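Local coordinates for glycoside Hydrolase (Bacteroides uniformis, PDB 5T99), which probably hydrolyses galactosidic bonds as a family 2 glycoside hydrolase in agarose breakdown, and binds galacto-isofagomine in its active-site pocket, at residues A[186-190]-A[201-206]; A[215-221]-A[234-240]; A[400-406]-A[441-445]. All blocks are in the same frame, centred on the assembly; numbering follows the deposited sequence.

Contact 1. Residues A[186-190]-A[201-206]. With EDO (1,2-ethanediol), chain K; EDO (1,2-ethanediol), chain J.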
loop_
_atom_site.group_PDB
_atom_site.type_symbol
_atom_site.label_atom_id
_atom_site.label_comp_id
_atom_site.label_asym_id
_atom_site.label_seq_id
_atom_site.Cartn_x
_atom_site.Cartn_y
_atom_site.Cartn_z
ATOM N N GLY A 186 -14.703 0.692 -18.491
ATOM C CA GLY A 186 -15.055 0.852 -19.895
ATOM C C GLY A 186 -14.271 1.860 -20.721
ATOM O O GLY A 186 -14.601 2.060 -21.896
ATOM N N VAL A 187 -13.263 2.505 -20.122
ATOM C CA VAL A 187 -12.335 3.379 -20.853
ATOM C C VAL A 187 -10.892 2.959 -20.574
ATOM O O VAL A 187 -10.511 2.727 -19.432
ATOM C CB VAL A 187 -12.517 4.863 -20.480
ATOM C CG1 VAL A 187 -11.489 5.733 -21.199
ATOM C CG2 VAL A 187 -13.930 5.324 -20.800
ATOM N N TYR A 188 -10.099 2.883 -21.635
ATOM C CA TYR A 188 -8.722 2.439 -21.573
ATOM C C TYR A 188 -7.859 3.506 -22.267
ATOM O O TYR A 188 -7.941 3.669 -23.480
ATOM C CB TYR A 188 -8.636 1.058 -22.250
ATOM C CG TYR A 188 -7.263 0.453 -22.444
ATOM C CD1 TYR A 188 -6.193 0.721 -21.574
ATOM C CD2 TYR A 188 -7.039 -0.443 -23.499
ATOM C CE1 TYR A 188 -4.948 0.120 -21.766
ATOM C CE2 TYR A 188 -5.805 -1.047 -23.692
ATOM C CZ TYR A 188 -4.761 -0.766 -22.831
ATOM O OH TYR A 188 -3.535 -1.368 -23.070
ATOM N N VAL A 189 -7.053 4.228 -21.478
ATOM C CA VAL A 189 -6.269 5.380 -21.925
ATOM C C VAL A 189 -4.791 5.010 -22.001
ATOM O O VAL A 189 -4.213 4.598 -20.989
ATOM C CB VAL A 189 -6.416 6.547 -20.924
ATOM C CG1 VAL A 189 -5.625 7.778 -21.386
ATOM C CG2 VAL A 189 -7.888 6.883 -20.702
ATOM N N THR A 190 -4.185 5.167 -23.179
ATOM C CA THR A 190 -2.752 4.917 -23.386
ATOM C C THR A 190 -2.092 6.141 -24.016
ATOM O O THR A 190 -2.788 7.061 -24.458
ATOM C CB THR A 190 -2.521 3.672 -24.265
ATOM O OG1 THR A 190 -3.244 3.783 -25.515
ATOM C CG2 THR A 190 -2.970 2.407 -23.506
ATOM N N VAL A 201 -2.508 10.912 -26.885
ATOM C CA VAL A 201 -3.364 10.199 -25.944
ATOM C C VAL A 201 -4.360 9.388 -26.755
ATOM O O VAL A 201 -5.169 9.952 -27.479
ATOM C CB VAL A 201 -4.130 11.175 -25.042
ATOM C CG1 VAL A 201 -5.106 10.426 -24.146
ATOM C CG2 VAL A 201 -3.161 12.012 -24.203
ATOM N N GLN A 202 -4.284 8.069 -26.631
ATOM C CA GLN A 202 -5.146 7.148 -27.348
ATOM C C GLN A 202 -6.177 6.638 -26.356
ATOM O O GLN A 202 -5.833 6.294 -25.226
ATOM C CB GLN A 202 -4.301 5.996 -27.926
ATOM C CG GLN A 202 -5.088 4.887 -28.624
ATOM C CD GLN A 202 -4.201 3.752 -29.110
ATOM O OE1 GLN A 202 -4.322 2.603 -28.668
ATOM N NE2 GLN A 202 -3.320 4.061 -30.025
ATOM N N ILE A 203 -7.442 6.597 -26.770
ATOM C CA ILE A 203 -8.558 6.278 -25.863
ATOM C C ILE A 203 -9.507 5.275 -26.500
ATOM O O ILE A 203 -10.056 5.532 -27.575
ATOM C CB ILE A 203 -9.357 7.535 -25.468
ATOM C CG1 ILE A 203 -8.437 8.574 -24.798
ATOM C CG2 ILE A 203 -10.515 7.160 -24.538
ATOM C CD1 ILE A 203 -9.053 9.953 -24.671
ATOM N N GLU A 204 -9.690 4.139 -25.825
ATOM C CA GLU A 204 -10.674 3.141 -26.216
ATOM C C GLU A 204 -11.908 3.284 -25.345
ATOM O O GLU A 204 -11.808 3.180 -24.131
ATOM C CB GLU A 204 -10.129 1.719 -26.070
ATOM C CG GLU A 204 -11.051 0.655 -26.660
ATOM C CD GLU A 204 -10.692 -0.735 -26.187
ATOM O OE1 GLU A 204 -10.026 -1.454 -26.946
ATOM O OE2 GLU A 204 -11.057 -1.086 -25.052
ATOM N N THR A 205 -13.059 3.496 -25.979
ATOM C CA THR A 205 -14.331 3.637 -25.277
ATOM C C THR A 205 -15.187 2.389 -25.536
ATOM O O THR A 205 -15.325 1.960 -26.675
ATOM C CB THR A 205 -15.094 4.898 -25.747
ATOM O OG1 THR A 205 -14.202 6.014 -25.763
ATOM C CG2 THR A 205 -16.265 5.222 -24.836
ATOM N N THR A 206 -15.754 1.837 -24.465
ATOM C CA THR A 206 -16.714 0.739 -24.529
ATOM C C THR A 206 -18.087 1.309 -24.191
ATOM O O THR A 206 -18.249 2.010 -23.186
ATOM C CB THR A 206 -16.354 -0.381 -23.514
ATOM O OG1 THR A 206 -15.017 -0.846 -23.747
ATOM C CG2 THR A 206 -17.319 -1.564 -23.620
HETATM C C1 EDO K . -9.682 -4.165 -25.462
HETATM O O1 EDO K . -9.706 -4.233 -26.895
HETATM C C2 EDO K . -8.535 -4.966 -24.859
HETATM O O2 EDO K . -8.990 -5.746 -23.745
HETATM C C1 EDO J . -1.447 4.853 -18.954
HETATM O O1 EDO J . -2.393 3.805 -19.285
HETATM C C2 EDO J . -2.100 6.237 -18.857
HETATM O O2 EDO J . -2.019 6.801 -17.530
HETATM O O HOH W 1 -5.857 3.279 -25.448
HETATM O O HOH W 2 -1.416 2.246 -26.810
#
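Tyr188 and Glu204 form a hydrogen-bonded antiparallel pair. Tyr188 N donates to Glu204 O over 3.0 Å. The return bond from Glu204 N to Tyr188 O is almost straight, 177° at the hydrogen. Thr190 and Gln202 make the next such pair, with Gln202 N 2.8 Å from Thr190 O. At the other end Thr206 N bonds to Gly186 O. CA-H...O contacts fill in between these bonds, the shortest from Val187 CA to Glu204 O at 3.3 Å.

Outside the backbone, one water bridges Tyr188 O and Thr190 OG1, and bonds weakly to Gln202 O. The Thr190 hydroxyl lies between its own backbone N and carbonyl carbon (chi1 54°), alongside the Gln202 side chain, with OG1 3.4 Å from Gln202 CB. CG of Glu204 is anti to the backbone N (chi1 -172°), and the extended chain carries OE2 to the edge of the Tyr188 ring. Its OE1 accepts a bond from an ethanediol, probably left from crystallisation.

The face carrying Val187, Val189, Ile203 and Thr205 is mostly apolar. Val187 CG1 meets Ile203 CG2 at 3.8 Å, crossing at a slant. Val189 CG1 likewise meets Val201 CG1 at 3.9 Å. Tyr284, Thr286 and Phe288 of strand 279-288 lie against the two valines, while Ile203 touches His221 and Thr205 OG1 lies beside it. Strand 201-206 also pairs through its backbone with strand 245-255.

The pair is therefore an antiparallel beta hairpin with unlike faces in the beta-sandwich domain expected of family 2 enzymes. Tyr188 faces the barrel domain, where its OH bonds to Asp442 and its ring makes a cation-pi contact with Arg404. The chemistry implies a largely apolar face buried in the sandwich core, and a partly hydrated polar face that meets the barrel.

Contact 2. Residues A[215-221]-A[234-240]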
loop_
_atom_site.group_PDB
_atom_site.type_symbol
_atom_site.label_atom_id
_atom_site.label_comp_id
_atom_site.label_asym_id
_atom_site.label_seq_id
_atom_site.Cartn_x
_atom_site.Cartn_y
_atom_site.Cartn_z
ATOM N N GLY A 215 -28.332 1.722 -32.375
ATOM C CA GLY A 215 -27.978 3.142 -32.344
ATOM C C GLY A 215 -26.552 3.452 -32.774
ATOM O O GLY A 215 -25.669 2.585 -32.731
ATOM N N LYS A 216 -26.361 4.699 -33.220
ATOM C CA LYS A 216 -25.052 5.306 -33.408
ATOM C C LYS A 216 -24.942 6.425 -32.372
ATOM O O LYS A 216 -25.793 7.305 -32.319
ATOM C CB LYS A 216 -24.897 5.863 -34.828
ATOM C CG LYS A 216 -23.548 6.549 -35.081
ATOM C CD LYS A 216 -22.977 6.317 -36.486
ATOM C CE LYS A 216 -23.395 7.383 -37.497
ATOM N NZ LYS A 216 -22.587 8.634 -37.388
ATOM N N PHE A 217 -23.894 6.380 -31.549
ATOM C CA PHE A 217 -23.764 7.281 -30.400
ATOM C C PHE A 217 -22.491 8.096 -30.502
ATOM O O PHE A 217 -21.450 7.575 -30.900
ATOM C CB PHE A 217 -23.787 6.480 -29.105
ATOM C CG PHE A 217 -24.941 5.514 -29.018
ATOM C CD1 PHE A 217 -26.234 5.975 -28.834
ATOM C CD2 PHE A 217 -24.738 4.145 -29.146
ATOM C CE1 PHE A 217 -27.302 5.095 -28.760
ATOM C CE2 PHE A 217 -25.806 3.257 -29.078
ATOM C CZ PHE A 217 -27.086 3.737 -28.880
ATOM N N ASN A 218 -22.582 9.379 -30.158
ATOM C CA ASN A 218 -21.419 10.265 -30.178
ATOM C C ASN A 218 -20.713 10.252 -28.830
ATOM O O ASN A 218 -21.343 10.089 -27.792
ATOM C CB ASN A 218 -21.815 11.696 -30.578
ATOM C CG ASN A 218 -22.141 11.820 -32.062
ATOM O OD1 ASN A 218 -21.638 11.068 -32.890
ATOM N ND2 ASN A 218 -22.985 12.781 -32.401
ATOM N N ILE A 219 -19.397 10.415 -28.876
ATOM C CA ILE A 219 -18.554 10.386 -27.692
ATOM C C ILE A 219 -17.746 11.668 -27.672
ATOM O O ILE A 219 -17.125 12.001 -28.673
ATOM C CB ILE A 219 -17.572 9.195 -27.722
ATOM C CG1 ILE A 219 -18.330 7.864 -27.819
ATOM C CG2 ILE A 219 -16.671 9.194 -26.486
ATOM C CD1 ILE A 219 -17.484 6.721 -28.336
ATOM N N ARG A 220 -17.757 12.372 -26.538
ATOM C CA ARG A 220 -16.947 13.565 -26.348
ATOM C C ARG A 220 -15.994 13.386 -25.179
ATOM O O ARG A 220 -16.416 13.372 -24.017
ATOM C CB ARG A 220 -17.819 14.784 -26.101
ATOM C CG ARG A 220 -17.042 16.086 -26.136
ATOM C CD ARG A 220 -17.877 17.245 -25.636
ATOM N NE ARG A 220 -19.073 17.425 -26.458
ATOM C CZ ARG A 220 -20.128 18.166 -26.116
ATOM N NH1 ARG A 220 -20.161 18.824 -24.959
ATOM N NH2 ARG A 220 -21.165 18.247 -26.946
ATOM N N HIS A 221 -14.705 13.285 -25.509
ATOM C CA HIS A 221 -13.626 13.219 -24.523
ATOM C C HIS A 221 -13.091 14.608 -24.206
ATOM O O HIS A 221 -12.468 15.227 -25.070
ATOM C CB HIS A 221 -12.466 12.382 -25.056
ATOM C CG HIS A 221 -12.814 10.954 -25.299
ATOM N ND1 HIS A 221 -13.302 10.131 -24.309
ATOM C CD2 HIS A 221 -12.713 10.191 -26.413
ATOM C CE1 HIS A 221 -13.510 8.927 -24.807
ATOM N NE2 HIS A 221 -13.159 8.935 -26.084
ATOM N N LEU A 234 -11.645 15.477 -27.758
ATOM C CA LEU A 234 -11.539 14.483 -28.817
ATOM C C LEU A 234 -12.922 13.900 -29.004
ATOM O O LEU A 234 -13.532 13.421 -28.043
ATOM C CB LEU A 234 -10.551 13.377 -28.455
ATOM C CG LEU A 234 -10.500 12.160 -29.405
ATOM C CD1 LEU A 234 -10.173 12.541 -30.848
ATOM C CD2 LEU A 234 -9.497 11.137 -28.878
ATOM N N ASN A 235 -13.409 13.951 -30.239
ATOM C CA ASN A 235 -14.677 13.367 -30.592
ATOM C C ASN A 235 -14.480 11.989 -31.227
ATOM O O ASN A 235 -13.469 11.716 -31.902
ATOM C CB ASN A 235 -15.456 14.305 -31.516
ATOM C CG ASN A 235 -16.151 15.418 -30.748
ATOM O OD1 ASN A 235 -17.126 15.175 -30.033
ATOM N ND2 ASN A 235 -15.647 16.638 -30.878
ATOM N N ASP A 236 -15.451 11.122 -30.984
ATOM C CA ASP A 236 -15.458 9.774 -31.532
ATOM C C ASP A 236 -16.917 9.353 -31.642
ATOM O O ASP A 236 -17.805 10.132 -31.290
ATOM C CB ASP A 236 -14.643 8.838 -30.614
ATOM C CG ASP A 236 -14.228 7.543 -31.289
ATOM O OD1 ASP A 236 -14.423 7.419 -32.525
ATOM O OD2 ASP A 236 -13.716 6.636 -30.573
ATOM N N ASN A 237 -17.171 8.165 -32.171
ATOM C CA ASN A 237 -18.502 7.596 -32.148
ATOM C C ASN A 237 -18.456 6.091 -32.295
ATOM O O ASN A 237 -17.439 5.524 -32.709
ATOM C CB ASN A 237 -19.367 8.199 -33.260
ATOM C CG ASN A 237 -18.742 8.047 -34.630
ATOM O OD1 ASN A 237 -18.773 6.973 -35.226
ATOM N ND2 ASN A 237 -18.140 9.117 -35.122
ATOM N N VAL A 238 -19.577 5.451 -31.981
ATOM C CA VAL A 238 -19.674 4.005 -32.073
ATOM C C VAL A 238 -21.103 3.557 -32.394
ATOM O O VAL A 238 -22.061 4.082 -31.838
ATOM C CB VAL A 238 -19.140 3.360 -30.775
ATOM C CG1 VAL A 238 -20.020 3.709 -29.577
ATOM C CG2 VAL A 238 -18.983 1.854 -30.940
ATOM N N GLU A 239 -21.225 2.616 -33.333
ATOM C CA GLU A 239 -22.481 1.899 -33.592
ATOM C C GLU A 239 -22.546 0.655 -32.715
ATOM O O GLU A 239 -21.644 -0.174 -32.740
ATOM C CB GLU A 239 -22.592 1.456 -35.052
ATOM C CG GLU A 239 -22.910 2.566 -36.044
ATOM C CD GLU A 239 -23.754 2.080 -37.218
ATOM O OE1 GLU A 239 -23.230 2.054 -38.356
ATOM O OE2 GLU A 239 -24.937 1.717 -36.995
ATOM N N VAL A 240 -23.625 0.533 -31.954
ATOM C CA VAL A 240 -23.851 -0.620 -31.102
ATOM C C VAL A 240 -25.281 -1.091 -31.316
ATOM O O VAL A 240 -26.223 -0.309 -31.181
ATOM C CB VAL A 240 -23.651 -0.265 -29.616
ATOM C CG1 VAL A 240 -23.571 -1.525 -28.770
ATOM C CG2 VAL A 240 -22.403 0.600 -29.422
HETATM O O HOH W 3 -19.289 16.196 -28.935
HETATM O O HOH W 4 -12.818 6.458 -28.044
#
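Strands 215-221 and 234-240 are the two arms of an antiparallel beta hairpin. They belong to the second sheet of the sandwich domain between the sugar-binding domain and the barrel. Strand 230-240 is an edge strand of this sheet within the chain, and strand 215-224 pairs on its other side with strand 268-276. The axes of the two segments come within 4.5 Å, and their directions differ by 156°.

Four hydrogen-bonded pairs hold the arms: Gly215 with Val240, Phe217 with Val238, Ile219 with Asp236, and His221 with Leu234. Each has both bonds. Ile219 N meets Asp236 O from 45° out of the carbonyl plane, farther out than in the other pairs.

Phe217, Ile219, His221, Val238 and Val240 point to the sandwich interior. Gly215 C lies 3.8 Å above the Phe217 ring plane, offset toward the rim. Phe217 CE2 meets Val240 CB at 4.2 Å, the two side chains nearly perpendicular. Ile219 CD1 reaches Val238 CG1 at 4.1 Å, and Ile219 CG2 lies over one face of the His221 imidazole. A hydrogen bond between His221 ND1 and Thr272 OG1 holds that ring, and Asp236 OD2 bonds to Thr248 of the facing sheet.

Lys216, Asn218, Arg220, Asn235, Asn237 and Glu239 lie on the outer, solvent side. Lys216 CD packs on Glu239 CG, but the charged ends do not meet. At the His221 end, Arg220 and Asn235 run side by side with guanidinium and amide planes 77° apart. A water in the guanidinium plane joins them, 2.8 Å from Arg220 NE and 2.6 Å from Asn235 OD1.

Contact 3. Residues A[400-406]-A[441-445]. With EDO (1,2-ethanediol), chain J; EDO (1,2-ethanediol), chain K.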
loop_
_atom_site.group_PDB
_atom_site.type_symbol
_atom_site.label_atom_id
_atom_site.label_comp_id
_atom_site.label_asym_id
_atom_site.label_seq_id
_atom_site.Cartn_x
_atom_site.Cartn_y
_atom_site.Cartn_z
ATOM N N ILE A 400 -6.309 -6.163 -14.436
ATOM C CA ILE A 400 -5.731 -5.360 -15.511
ATOM C C ILE A 400 -6.748 -4.335 -16.035
ATOM O O ILE A 400 -6.389 -3.188 -16.279
ATOM C CB ILE A 400 -5.161 -6.262 -16.620
ATOM C CG1 ILE A 400 -3.940 -7.011 -16.072
ATOM C CG2 ILE A 400 -4.778 -5.450 -17.854
ATOM C CD1 ILE A 400 -3.477 -8.157 -16.936
ATOM N N MET A 401 -8.009 -4.743 -16.151
ATOM C CA MET A 401 -9.080 -3.836 -16.569
ATOM C C MET A 401 -9.266 -2.679 -15.569
ATOM O O MET A 401 -9.469 -1.526 -15.971
ATOM C CB MET A 401 -10.403 -4.596 -16.724
ATOM C CG MET A 401 -10.427 -5.645 -17.824
ATOM S SD MET A 401 -10.424 -4.923 -19.457
ATOM C CE MET A 401 -12.176 -4.537 -19.586
ATOM N N ARG A 402 -9.169 -2.997 -14.279
ATOM C CA ARG A 402 -9.278 -2.009 -13.206
ATOM C C ARG A 402 -8.111 -1.028 -13.203
ATOM O O ARG A 402 -8.329 0.176 -13.041
ATOM C CB ARG A 402 -9.339 -2.719 -11.836
ATOM C CG ARG A 402 -9.744 -1.857 -10.644
ATOM C CD ARG A 402 -9.553 -2.569 -9.302
ATOM N NE ARG A 402 -8.142 -2.669 -8.947
ATOM C CZ ARG A 402 -7.655 -2.948 -7.735
ATOM N NH1 ARG A 402 -8.455 -3.182 -6.683
ATOM N NH2 ARG A 402 -6.336 -2.983 -7.568
ATOM N N ASP A 403 -6.887 -1.537 -13.376
ATOM C CA ASP A 403 -5.681 -0.737 -13.108
ATOM C C ASP A 403 -4.869 -0.251 -14.318
ATOM O O ASP A 403 -3.901 0.476 -14.131
ATOM C CB ASP A 403 -4.738 -1.502 -12.162
ATOM C CG ASP A 403 -5.347 -1.753 -10.803
ATOM O OD1 ASP A 403 -6.440 -1.201 -10.531
ATOM O OD2 ASP A 403 -4.730 -2.508 -10.008
ATOM N N ARG A 404 -5.262 -0.610 -15.540
ATOM C CA ARG A 404 -4.440 -0.303 -16.718
ATOM C C ARG A 404 -4.431 1.170 -17.160
ATOM O O ARG A 404 -3.821 1.487 -18.177
ATOM C CB ARG A 404 -4.824 -1.188 -17.903
ATOM C CG ARG A 404 -6.235 -0.975 -18.444
ATOM C CD ARG A 404 -6.532 -2.044 -19.464
ATOM N NE ARG A 404 -7.860 -1.941 -20.037
ATOM C CZ ARG A 404 -8.274 -2.624 -21.106
ATOM N NH1 ARG A 404 -7.459 -3.473 -21.740
ATOM N NH2 ARG A 404 -9.522 -2.461 -21.556
ATOM N N ASN A 405 -5.124 2.041 -16.431
ATOM C CA ASN A 405 -5.013 3.485 -16.623
ATOM C C ASN A 405 -4.135 4.207 -15.609
ATOM O O ASN A 405 -3.805 5.373 -15.832
ATOM C CB ASN A 405 -6.400 4.113 -16.633
ATOM C CG ASN A 405 -7.273 3.519 -17.703
ATOM O OD1 ASN A 405 -6.835 3.389 -18.848
ATOM N ND2 ASN A 405 -8.505 3.134 -17.352
ATOM N N HIS A 406 -3.760 3.557 -14.509
ATOM C CA HIS A 406 -2.884 4.198 -13.516
ATOM C C HIS A 406 -1.486 4.405 -14.093
ATOM O O HIS A 406 -0.841 3.436 -14.480
ATOM C CB HIS A 406 -2.745 3.328 -12.266
ATOM C CG HIS A 406 -3.973 3.265 -11.415
ATOM N ND1 HIS A 406 -4.432 4.337 -10.682
ATOM C CD2 HIS A 406 -4.809 2.235 -11.136
ATOM C CE1 HIS A 406 -5.510 3.974 -10.007
ATOM N NE2 HIS A 406 -5.768 2.709 -10.276
ATOM N N LEU A 441 -4.264 -8.258 -22.812
ATOM C CA LEU A 441 -5.080 -7.171 -22.242
ATOM C C LEU A 441 -4.384 -5.821 -22.131
ATOM O O LEU A 441 -5.017 -4.798 -22.316
ATOM C CB LEU A 441 -5.621 -7.563 -20.867
ATOM C CG LEU A 441 -6.634 -8.707 -20.891
ATOM C CD1 LEU A 441 -6.917 -9.167 -19.474
ATOM C CD2 LEU A 441 -7.931 -8.333 -21.610
ATOM N N ASP A 442 -3.096 -5.817 -21.809
ATOM C CA ASP A 442 -2.326 -4.575 -21.712
ATOM C C ASP A 442 -0.858 -4.809 -22.121
ATOM O O ASP A 442 0.012 -5.044 -21.259
ATOM C CB ASP A 442 -2.423 -3.969 -20.301
ATOM C CG ASP A 442 -1.683 -2.650 -20.182
ATOM O OD1 ASP A 442 -1.753 -1.853 -21.152
ATOM O OD2 ASP A 442 -1.022 -2.406 -19.133
ATOM N N PRO A 443 -0.575 -4.729 -23.440
ATOM C CA PRO A 443 0.820 -4.819 -23.896
ATOM C C PRO A 443 1.677 -3.584 -23.601
ATOM O O PRO A 443 2.862 -3.621 -23.902
ATOM C CB PRO A 443 0.686 -5.025 -25.404
ATOM C CG PRO A 443 -0.609 -4.381 -25.745
ATOM C CD PRO A 443 -1.514 -4.612 -24.571
ATOM N N THR A 444 1.106 -2.526 -23.008
ATOM C CA THR A 444 1.868 -1.299 -22.682
ATOM C C THR A 444 2.688 -1.391 -21.390
ATOM O O THR A 444 3.357 -0.415 -21.011
ATOM C CB THR A 444 0.956 -0.051 -22.561
ATOM O OG1 THR A 444 0.237 -0.090 -21.325
ATOM C CG2 THR A 444 -0.016 0.035 -23.733
ATOM N N ARG A 445 2.606 -2.536 -20.709
ATOM C CA ARG A 445 3.319 -2.776 -19.461
ATOM C C ARG A 445 3.803 -4.216 -19.440
ATOM O O ARG A 445 3.046 -5.116 -19.799
ATOM C CB ARG A 445 2.387 -2.561 -18.275
ATOM C CG ARG A 445 1.951 -1.119 -18.050
ATOM C CD ARG A 445 1.051 -1.033 -16.826
ATOM N NE ARG A 445 0.486 0.298 -16.609
ATOM C CZ ARG A 445 -0.557 0.821 -17.252
ATOM N NH1 ARG A 445 -1.202 0.153 -18.203
ATOM N NH2 ARG A 445 -0.958 2.054 -16.939
HETATM C C1 EDO J . -1.447 4.853 -18.954
HETATM O O1 EDO J . -2.393 3.805 -19.285
HETATM C C2 EDO J . -2.100 6.237 -18.857
HETATM O O2 EDO J . -2.019 6.801 -17.530
HETATM C C1 EDO K . -9.682 -4.165 -25.462
HETATM O O1 EDO K . -9.706 -4.233 -26.895
HETATM C C2 EDO K . -8.535 -4.966 -24.859
HETATM O O2 EDO K . -8.990 -5.746 -23.745
#
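Arg445 reaches across to two backbone carbonyls just beyond the end of a helix. Its NH1 donates to Arg404 O at 2.9 Å, and its NH2 donates to His406 O at 2.8 Å, with a weak second bond from NH2 to Arg404 O. In the two stronger bonds the donors stand above the carbonyl planes, by 41° and 50°. Within its own turn, Arg445 NH1 also makes a salt bridge to Asp442 OD2 over 2.7 Å, with the oxygen in the guanidinium plane. NE bonds to Val409 O. The guanidinium is thus fixed in rotation by partners along several edges.

Arg404 runs the other way. Its chain is extended from CG to NE, and NH1 makes a weak bond to Leu441 O at the end of a second helix. Met401 SD lies 3.4 Å above one face of this guanidinium. Beside the polar contacts, Ile400 CG2 packs on Leu441 CB at 3.8 Å and on Asp442 CB.

The contact joins the ends of helices 388-403 and 427-441 in the barrel domain. Trp412 of strand 409-416 packs against Ile400, Arg404 and Arg445, while strand 180-194 of the sandwich domain covers the outer side through Tyr188 and Thr190.

From the N terminus, contact 1 closes first, joining strands 180-194 and 198-209 through a short turn. Contact 2 follows at once, closing the hairpin of strands 215-224 and 230-240. Contact 3 closes a longer loop in the barrel domain, which takes in strand 409-416 and helix 427-441. The three lie in series; none nests or crosses. Contacts 1 and 2 belong to facing sheets of one sandwich and meet where Ile203 and Thr205 touch His221 and Ile219. Contact 1 meets contact 3 where Asn405 OD1 is hydrogen-bonded to Val189 N and Tyr188 OH to Asp442 OD1. Contacts 2 and 3 do not touch; contact 1 touches both, and so joins sandwich to barrel.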